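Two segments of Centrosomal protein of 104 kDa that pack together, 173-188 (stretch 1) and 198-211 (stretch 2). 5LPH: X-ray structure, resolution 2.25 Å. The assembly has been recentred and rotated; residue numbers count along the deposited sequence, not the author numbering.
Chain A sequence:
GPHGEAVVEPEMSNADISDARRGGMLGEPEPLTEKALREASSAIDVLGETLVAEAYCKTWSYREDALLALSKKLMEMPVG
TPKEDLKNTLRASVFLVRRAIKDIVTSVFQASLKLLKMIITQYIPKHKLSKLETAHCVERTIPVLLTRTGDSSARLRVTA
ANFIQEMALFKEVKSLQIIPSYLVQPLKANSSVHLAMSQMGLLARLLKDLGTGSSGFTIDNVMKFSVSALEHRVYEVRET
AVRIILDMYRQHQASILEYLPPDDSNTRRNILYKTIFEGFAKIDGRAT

Stretch 1, residues 173-188: VKSLQIIPSYLVQPLK
Stretch 2 198-211: SQMGLLARLLKDLG

A helix that packs obliquely against a neighbour of broadly reversed direction often meets more than that neighbour's side chains: where the partner helix ends, its unpaired carbonyls invite a polar anchor. The contact between residues 173-188 and 198-211 of Centrosomal protein of 104 kDa illustrates the principle. Stretch 2 is helical from 198 to 210, with regular i to i+4 backbone hydrogen bonds. In stretch 1 a type I turn from Lys-174 to Gln-177, the latter at phi/psi 61/26, precedes a short helix, 178-183; from Gln-185 to Lys-188 the backbone is extended, with phi near -70° and psi between 131° and 150°. The helix axes approach to 10.0 Å at 139° between their N-to-C directions. The register is marked by Leu-183 and Leu-203, whose CA atoms lie 5.8 Å apart, and by Lys-174 and Leu-210, whose CA atoms are 8.6 Å apart.

Along stretch 2, Gln-199 comes first among the contacting residues and supplies the anchor. Its CA-to-CB bond points toward stretch 1, and chi1 and chi2 are both t, chi3 -23°. Gln-199 NE2 donates to Leu-183 O at 3.0 Å, nearly straight at 168°, and to Gln-185 O at 2.8 Å, more bent at 140°. One amide thus bridges two carbonyls where the short helix gives way to extended chain, while Gln-199 OE1 lies 3.4 Å from Leu-187 CD2. Met-200, a selenomethionine (chi1 m, chi2 t, chi3 131°), has its CA-to-CB bond directed away, yet its SE reaches 4.2 Å from Leu-187 CD1; Leu-187 is m,t.

The CA-to-CB bond of Leu-202 (m,t) points toward stretch 1, and its CB lies 3.8 Å from Leu-183 CD2. Leu-203 departs from its neighbours as t,p, its CA-to-CB bond sideways, and places CD1 3.9 Å from CG1 of Val-184 (chi1 m). One turn on from Leu-202, the CA-to-CB bond of Leu-206 (m,t) again points toward the partner: its CD1 meets Leu-183 CD1 at 3.5 Å and, more loosely, Ile-179 CG2 at 4.4 Å. Leu-183, also m,t, therefore fits between successive turns of stretch 2, and it has the largest area covered in the contact.

Leu-210 (m,t) closes the apolar row. Its CD1 sits 4.1 Å from CG of Pro-180, whose ring is C-gamma exo, and its CD2 is 3.7 Å from CD of Lys-174, whose all-t chain brings aliphatic carbons to the contact. Gly-211 then leaves the helix at phi/psi 73/-161, a positive phi that favours glycine.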

# COMPACT_ATOMS: atom_id res chain seq x y z
N VAL A 173 8.88 -9.35 -1.76
CA VAL A 173 7.48 -8.92 -1.68
C VAL A 173 6.73 -9.21 -2.98
O VAL A 173 5.55 -9.60 -2.93
CB VAL A 173 7.40 -7.41 -1.34
CG1 VAL A 173 5.95 -6.91 -1.38
CG2 VAL A 173 8.01 -7.16 0.03
N LYS A 174 7.38 -8.99 -4.12
CA LYS A 174 6.82 -9.31 -5.44
C LYS A 174 6.35 -10.77 -5.54
O LYS A 174 5.29 -11.04 -6.11
CB LYS A 174 7.84 -9.02 -6.56
CG LYS A 174 7.30 -9.27 -7.96
CD LYS A 174 8.26 -8.92 -9.09
CE LYS A 174 8.00 -9.80 -10.30
NZ LYS A 174 9.02 -9.67 -11.38
N SER A 175 7.13 -11.69 -4.98
CA SER A 175 6.80 -13.12 -4.96
C SER A 175 5.50 -13.47 -4.23
O SER A 175 4.85 -14.46 -4.58
CB SER A 175 7.94 -13.92 -4.31
OG SER A 175 9.19 -13.58 -4.86
N LEU A 176 5.13 -12.69 -3.22
CA LEU A 176 3.93 -12.95 -2.41
C LEU A 176 2.61 -12.57 -3.05
O LEU A 176 1.56 -13.02 -2.59
CB LEU A 176 4.04 -12.23 -1.06
CG LEU A 176 5.19 -12.66 -0.15
CD1 LEU A 176 5.46 -11.61 0.91
CD2 LEU A 176 4.89 -14.01 0.49
N GLN A 177 2.66 -11.71 -4.08
CA GLN A 177 1.46 -11.27 -4.81
C GLN A 177 0.41 -10.52 -3.96
O GLN A 177 -0.77 -10.48 -4.31
CB GLN A 177 0.79 -12.45 -5.53
CG GLN A 177 1.71 -13.27 -6.41
CD GLN A 177 0.99 -14.39 -7.15
OE1 GLN A 177 -0.24 -14.49 -7.10
NE2 GLN A 177 1.76 -15.23 -7.84
N ILE A 178 0.86 -9.89 -2.88
CA ILE A 178 -0.04 -9.27 -1.91
C ILE A 178 -0.49 -7.88 -2.37
O ILE A 178 -1.68 -7.56 -2.29
CB ILE A 178 0.62 -9.19 -0.51
CG1 ILE A 178 0.82 -10.61 0.05
CG2 ILE A 178 -0.22 -8.37 0.45
CD1 ILE A 178 1.83 -10.67 1.17
N ILE A 179 0.45 -7.05 -2.82
CA ILE A 179 0.16 -5.63 -3.10
C ILE A 179 -0.84 -5.43 -4.24
O ILE A 179 -1.75 -4.62 -4.10
CB ILE A 179 1.46 -4.79 -3.27
CG1 ILE A 179 2.10 -4.60 -1.88
CG2 ILE A 179 1.18 -3.42 -3.90
CD1 ILE A 179 3.51 -4.06 -1.88
N PRO A 180 -0.67 -6.17 -5.37
CA PRO A 180 -1.68 -6.10 -6.43
C PRO A 180 -3.12 -6.36 -5.96
O PRO A 180 -4.04 -5.72 -6.46
CB PRO A 180 -1.22 -7.17 -7.41
CG PRO A 180 0.27 -7.09 -7.31
CD PRO A 180 0.53 -6.87 -5.84
N SER A 181 -3.29 -7.25 -5.00
CA SER A 181 -4.61 -7.56 -4.45
C SER A 181 -5.28 -6.40 -3.71
O SER A 181 -6.50 -6.32 -3.69
CB SER A 181 -4.52 -8.78 -3.54
OG SER A 181 -5.76 -9.05 -2.93
N TYR A 182 -4.49 -5.51 -3.10
CA TYR A 182 -5.03 -4.28 -2.50
C TYR A 182 -5.43 -3.26 -3.55
O TYR A 182 -6.40 -2.54 -3.36
CB TYR A 182 -4.02 -3.63 -1.54
CG TYR A 182 -3.82 -4.44 -0.29
CD1 TYR A 182 -4.84 -4.59 0.64
CD2 TYR A 182 -2.60 -5.07 -0.05
CE1 TYR A 182 -4.66 -5.34 1.78
CE2 TYR A 182 -2.42 -5.83 1.09
CZ TYR A 182 -3.44 -5.96 2.00
OH TYR A 182 -3.22 -6.70 3.13
N LEU A 183 -4.68 -3.20 -4.65
CA LEU A 183 -4.90 -2.21 -5.70
C LEU A 183 -6.11 -2.49 -6.59
O LEU A 183 -6.61 -1.57 -7.24
CB LEU A 183 -3.65 -2.05 -6.56
CG LEU A 183 -2.38 -1.61 -5.83
CD1 LEU A 183 -1.18 -1.67 -6.75
CD2 LEU A 183 -2.54 -0.20 -5.26
N VAL A 184 -6.58 -3.74 -6.61
CA VAL A 184 -7.80 -4.11 -7.36
C VAL A 184 -9.07 -4.19 -6.50
O VAL A 184 -10.12 -4.60 -6.99
CB VAL A 184 -7.62 -5.43 -8.17
CG1 VAL A 184 -6.45 -5.31 -9.14
CG2 VAL A 184 -7.45 -6.66 -7.28
N GLN A 185 -8.97 -3.81 -5.22
CA GLN A 185 -10.14 -3.80 -4.34
C GLN A 185 -11.04 -2.65 -4.79
O GLN A 185 -10.54 -1.56 -5.07
CB GLN A 185 -9.72 -3.61 -2.86
CG GLN A 185 -10.78 -4.05 -1.87
CD GLN A 185 -10.35 -3.91 -0.42
OE1 GLN A 185 -9.17 -4.06 -0.09
NE2 GLN A 185 -11.31 -3.63 0.45
N PRO A 186 -12.36 -2.89 -4.87
CA PRO A 186 -13.19 -1.87 -5.51
C PRO A 186 -13.23 -0.53 -4.76
O PRO A 186 -13.13 -0.50 -3.53
CB PRO A 186 -14.59 -2.51 -5.55
CG PRO A 186 -14.45 -3.90 -5.03
CD PRO A 186 -13.19 -3.93 -4.22
N LEU A 187 -13.36 0.55 -5.51
CA LEU A 187 -13.44 1.89 -4.95
C LEU A 187 -14.77 2.07 -4.24
O LEU A 187 -15.82 1.75 -4.81
CB LEU A 187 -13.28 2.95 -6.05
CG LEU A 187 -11.91 2.94 -6.75
CD1 LEU A 187 -11.88 3.77 -8.03
CD2 LEU A 187 -10.81 3.38 -5.80
N LYS A 188 -14.72 2.57 -3.01
CA LYS A 188 -15.92 2.77 -2.19
C LYS A 188 -16.70 3.96 -2.74
O LYS A 188 -16.10 4.88 -3.32
CB LYS A 188 -15.57 3.01 -0.72
CG LYS A 188 -14.73 1.91 -0.09
CD LYS A 188 -15.55 0.80 0.52
CE LYS A 188 -14.66 -0.12 1.35
NZ LYS A 188 -15.39 -1.31 1.85
N SER A 198 -5.30 8.05 -6.88
CA SER A 198 -4.03 7.44 -6.49
C SER A 198 -4.04 5.92 -6.68
O SER A 198 -3.06 5.36 -7.17
CB SER A 198 -3.67 7.77 -5.04
OG SER A 198 -3.33 9.14 -4.88
N GLN A 199 -5.12 5.26 -6.28
CA GLN A 199 -5.25 3.81 -6.44
C GLN A 199 -5.20 3.41 -7.93
O GLN A 199 -4.53 2.45 -8.30
CB GLN A 199 -6.54 3.30 -5.80
CG GLN A 199 -6.65 1.78 -5.80
CD GLN A 199 -7.81 1.24 -4.98
OE1 GLN A 199 -8.32 1.90 -4.07
NE2 GLN A 199 -8.22 0.02 -5.29
N MSE A 200 -5.91 4.17 -8.76
CA MSE A 200 -5.92 3.94 -10.20
C MSE A 200 -4.59 4.17 -10.85
O MSE A 200 -4.18 3.40 -11.72
CB MSE A 200 -6.97 4.84 -10.81
CG MSE A 200 -8.28 4.14 -10.71
SE MSE A 200 -9.70 5.37 -11.25
CE MSE A 200 -10.52 4.03 -12.46
N GLY A 201 -3.91 5.23 -10.44
CA GLY A 201 -2.54 5.51 -10.89
C GLY A 201 -1.57 4.39 -10.55
O GLY A 201 -0.78 3.99 -11.40
N LEU A 202 -1.63 3.91 -9.32
CA LEU A 202 -0.80 2.79 -8.87
C LEU A 202 -1.11 1.49 -9.62
O LEU A 202 -0.20 0.75 -9.97
CB LEU A 202 -0.95 2.54 -7.37
CG LEU A 202 -0.19 3.51 -6.46
CD1 LEU A 202 -0.73 3.46 -5.04
CD2 LEU A 202 1.30 3.18 -6.48
N LEU A 203 -2.40 1.23 -9.84
CA LEU A 203 -2.85 0.06 -10.59
C LEU A 203 -2.27 0.08 -12.00
O LEU A 203 -1.61 -0.88 -12.40
CB LEU A 203 -4.37 -0.00 -10.64
CG LEU A 203 -5.03 -1.11 -11.46
CD1 LEU A 203 -4.50 -2.49 -11.08
CD2 LEU A 203 -6.53 -1.06 -11.26
N ALA A 204 -2.49 1.17 -12.73
CA ALA A 204 -1.97 1.30 -14.09
C ALA A 204 -0.45 1.16 -14.17
O ALA A 204 0.06 0.45 -15.04
CB ALA A 204 -2.42 2.61 -14.73
N ARG A 205 0.28 1.81 -13.27
CA ARG A 205 1.75 1.78 -13.31
C ARG A 205 2.32 0.40 -12.95
O ARG A 205 3.25 -0.06 -13.61
CB ARG A 205 2.38 2.86 -12.41
CG ARG A 205 2.25 4.28 -12.97
CD ARG A 205 3.14 5.28 -12.24
NE ARG A 205 2.86 5.37 -10.80
CZ ARG A 205 1.85 6.04 -10.24
NH1 ARG A 205 0.97 6.73 -10.97
NH2 ARG A 205 1.72 6.03 -8.91
N LEU A 206 1.76 -0.25 -11.94
CA LEU A 206 2.24 -1.58 -11.51
C LEU A 206 1.77 -2.72 -12.42
O LEU A 206 2.49 -3.70 -12.58
CB LEU A 206 1.86 -1.88 -10.06
CG LEU A 206 2.77 -1.20 -9.03
CD1 LEU A 206 2.14 -1.30 -7.65
CD2 LEU A 206 4.17 -1.81 -9.03
N LEU A 207 0.58 -2.58 -13.00
CA LEU A 207 0.11 -3.50 -14.05
C LEU A 207 1.08 -3.55 -15.23
O LEU A 207 1.42 -4.63 -15.70
CB LEU A 207 -1.29 -3.08 -14.52
CG LEU A 207 -2.04 -3.87 -15.59
CD1 LEU A 207 -2.16 -5.33 -15.20
CD2 LEU A 207 -3.41 -3.24 -15.79
N LYS A 208 1.54 -2.39 -15.69
CA LYS A 208 2.55 -2.30 -16.76
C LYS A 208 3.91 -2.87 -16.35
O LYS A 208 4.58 -3.51 -17.16
CB LYS A 208 2.68 -0.86 -17.29
CG LYS A 208 1.40 -0.38 -17.96
CD LYS A 208 1.38 1.12 -18.19
CE LYS A 208 0.02 1.57 -18.72
NZ LYS A 208 0.13 2.72 -19.65
N ASP A 209 4.31 -2.66 -15.10
CA ASP A 209 5.61 -3.15 -14.60
C ASP A 209 5.60 -4.66 -14.29
O ASP A 209 6.59 -5.34 -14.56
CB ASP A 209 6.05 -2.38 -13.34
CG ASP A 209 6.25 -0.88 -13.59
OD1 ASP A 209 6.50 -0.46 -14.74
OD2 ASP A 209 6.14 -0.11 -12.61
N LEU A 210 4.51 -5.16 -13.71
CA LEU A 210 4.42 -6.56 -13.23
C LEU A 210 3.67 -7.51 -14.17
O LEU A 210 3.93 -8.71 -14.16
CB LEU A 210 3.74 -6.60 -11.87
CG LEU A 210 4.43 -5.89 -10.71
CD1 LEU A 210 3.53 -5.89 -9.48
CD2 LEU A 210 5.76 -6.54 -10.39
N GLY A 211 2.71 -6.98 -14.94
CA GLY A 211 1.95 -7.78 -15.89
C GLY A 211 0.95 -8.70 -15.21
O GLY A 211 0.59 -8.49 -14.05